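Local structure of immunity protein (Neisseria meningitidis, 4Q7O) at the interface of chains A and B. The protein probably protects the bacterium that makes it by neutralising a cognate toxin of contact-dependent growth inhibition. Sequence-based numbering; all coordinates share one arbitrary frame. Chains: chain A/B, Immunity protein.

The interface of chains A and B. Residues chain A 4, 29-30, 33-34; chain B 20, 22, 76, 98.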
loop_
_atom_site.group_PDB
_atom_site.type_symbol
_atom_site.label_atom_id
_atom_site.label_comp_id
_atom_site.label_asym_id
_atom_site.label_seq_id
_atom_site.Cartn_x
_atom_site.Cartn_y
_atom_site.Cartn_z
ATOM N N MET A 4 13.995 0.010 -8.201
ATOM C CA MET A 4 12.927 1.007 -8.250
ATOM C C MET A 4 13.427 2.351 -7.721
ATOM O O MET A 4 14.582 2.456 -7.295
ATOM C CB MET A 4 11.700 0.509 -7.468
ATOM C CG MET A 4 11.973 0.099 -6.024
ATOM S SD MET A 4 10.701 -0.979 -5.302
ATOM C CE MET A 4 9.267 0.101 -5.317
ATOM N N GLU A 29 3.965 6.906 -1.495
ATOM C CA GLU A 29 4.926 6.012 -2.141
ATOM C C GLU A 29 4.484 5.644 -3.558
ATOM O O GLU A 29 5.306 5.548 -4.472
ATOM C CB GLU A 29 5.166 4.747 -1.303
ATOM C CG GLU A 29 6.027 4.989 -0.055
ATOM C CD GLU A 29 6.401 3.725 0.716
ATOM O OE1 GLU A 29 5.838 2.640 0.445
ATOM O OE2 GLU A 29 7.267 3.835 1.616
ATOM N N THR A 30 3.179 5.454 -3.726
ATOM C CA THR A 30 2.596 5.128 -5.023
ATOM C C THR A 30 2.833 6.249 -6.032
ATOM O O THR A 30 3.317 6.014 -7.136
ATOM C CB THR A 30 1.076 4.882 -4.903
ATOM O OG1 THR A 30 0.836 3.729 -4.086
ATOM C CG2 THR A 30 0.450 4.662 -6.269
ATOM N N GLN A 33 6.524 6.736 -6.928
ATOM C CA GLN A 33 7.080 5.664 -7.744
ATOM C C GLN A 33 6.565 5.696 -9.188
ATOM O O GLN A 33 7.334 5.520 -10.130
ATOM C CB GLN A 33 6.756 4.301 -7.127
ATOM C CG GLN A 33 7.578 3.172 -7.723
ATOM C CD GLN A 33 9.061 3.317 -7.408
ATOM O OE1 GLN A 33 9.908 3.025 -8.246
ATOM N NE2 GLN A 33 9.377 3.772 -6.193
ATOM N N PHE A 34 5.263 5.904 -9.362
ATOM C CA PHE A 34 4.643 5.699 -10.672
ATOM C C PHE A 34 4.441 6.967 -11.502
ATOM O O PHE A 34 4.215 6.888 -12.708
ATOM C CB PHE A 34 3.293 4.981 -10.533
ATOM C CG PHE A 34 3.367 3.639 -9.868
ATOM C CD1 PHE A 34 4.478 2.821 -10.007
ATOM C CD2 PHE A 34 2.303 3.190 -9.102
ATOM C CE1 PHE A 34 4.529 1.578 -9.378
ATOM C CE2 PHE A 34 2.343 1.950 -8.486
ATOM C CZ PHE A 34 3.458 1.149 -8.622
ATOM N N ASN B 20 9.543 0.226 0.913
ATOM C CA ASN B 20 9.004 0.766 -0.341
ATOM C C ASN B 20 8.259 -0.317 -1.131
ATOM O O ASN B 20 8.132 -0.247 -2.350
ATOM C CB ASN B 20 10.109 1.416 -1.189
ATOM C CG ASN B 20 9.594 2.512 -2.107
ATOM O OD1 ASN B 20 8.493 3.041 -1.929
ATOM N ND2 ASN B 20 10.407 2.867 -3.098
ATOM N N PHE B 22 4.972 -1.118 -1.045
ATOM C CA PHE B 22 3.576 -0.806 -0.781
ATOM C C PHE B 22 2.601 -1.741 -1.502
ATOM O O PHE B 22 1.477 -1.928 -1.044
ATOM C CB PHE B 22 3.281 0.657 -1.128
ATOM C CG PHE B 22 3.667 1.031 -2.533
ATOM C CD1 PHE B 22 2.769 0.870 -3.582
ATOM C CD2 PHE B 22 4.932 1.539 -2.804
ATOM C CE1 PHE B 22 3.116 1.217 -4.879
ATOM C CE2 PHE B 22 5.294 1.881 -4.100
ATOM C CZ PHE B 22 4.384 1.717 -5.145
ATOM N N ASN B 76 9.024 -2.885 -11.170
ATOM C CA ASN B 76 9.911 -2.660 -10.033
ATOM C C ASN B 76 10.374 -3.995 -9.472
ATOM O O ASN B 76 9.548 -4.813 -9.096
ATOM C CB ASN B 76 9.174 -1.940 -8.898
ATOM C CG ASN B 76 8.685 -0.560 -9.268
ATOM O OD1 ASN B 76 9.184 0.072 -10.196
ATOM N ND2 ASN B 76 7.707 -0.071 -8.509
ATOM N N GLU B 98 -0.657 -2.415 -10.474
ATOM C CA GLU B 98 0.499 -1.952 -9.716
ATOM C C GLU B 98 1.330 -3.186 -9.390
ATOM O O GLU B 98 0.851 -4.105 -8.728
ATOM C CB GLU B 98 0.041 -1.264 -8.438
ATOM C CG GLU B 98 -1.001 -0.189 -8.668
ATOM C CD GLU B 98 -1.446 0.444 -7.366
ATOM O OE1 GLU B 98 -0.561 0.865 -6.586
ATOM O OE2 GLU B 98 -2.671 0.503 -7.113
HETATM O O HOH W 1 -1.391 2.274 -4.655
HETATM O O HOH W 2 8.008 5.067 -3.694
#
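With CG set between its own backbone N and carbonyl carbon (chi1 54°), the ring of B:Phe22 projects from the start of helix B 22-34 against the flank of helix A 22-34, where A:Phe34, its CG anti to the carbonyl carbon (chi1 -59°), reaches toward it tip to tip. The two rings pack edge-to-face, with planes 68° apart and centroids 5.5 Å from each other. One face of B:Phe22 lies under the backbone of A:Thr30, whose N sits over the ring centre. The CB of A:Glu29 touches the ring at CD2, and A:Thr30 OG1 lies 3.5 Å from CE1 of B:Phe22. At the same tip of A:Phe34, beside B:Phe22, the carboxylate oxygen OE1 of B:Glu98 meets the ring edge in plane, 3.6 Å from CE2.

Water joins the polar groups across the contact. Water 1 links the hydroxyl OG1 of A:Thr30 to B:Glu98 OE1. Water 2 accepts from the amide NE2 of A:Gln33 (3.1 Å) and lies 2.7 Å from OD1 of B:Asn20; it also reaches the carbonyl O of A:Glu29. Beyond it, A:Met4 crosses B:Asn76 at about a right angle, its CB 3.7 Å from the amide carbon CG of B:Asn76, while the bend at chi3 sets its methyl CE beside B:Asn20 and ND2 of B:Asn76. The side chains of A:Gln33 and B:Asn76 meet tip to tip without bonding directly, amide planes steeply turned, ND2 of B:Asn76 resting 3.3 Å from the methylene CG of A:Gln33. This mixed patch, aromatic at its centre and joined in its polar parts through water, helps hold the two copies together in the crystal; they may or may not pair in the cell.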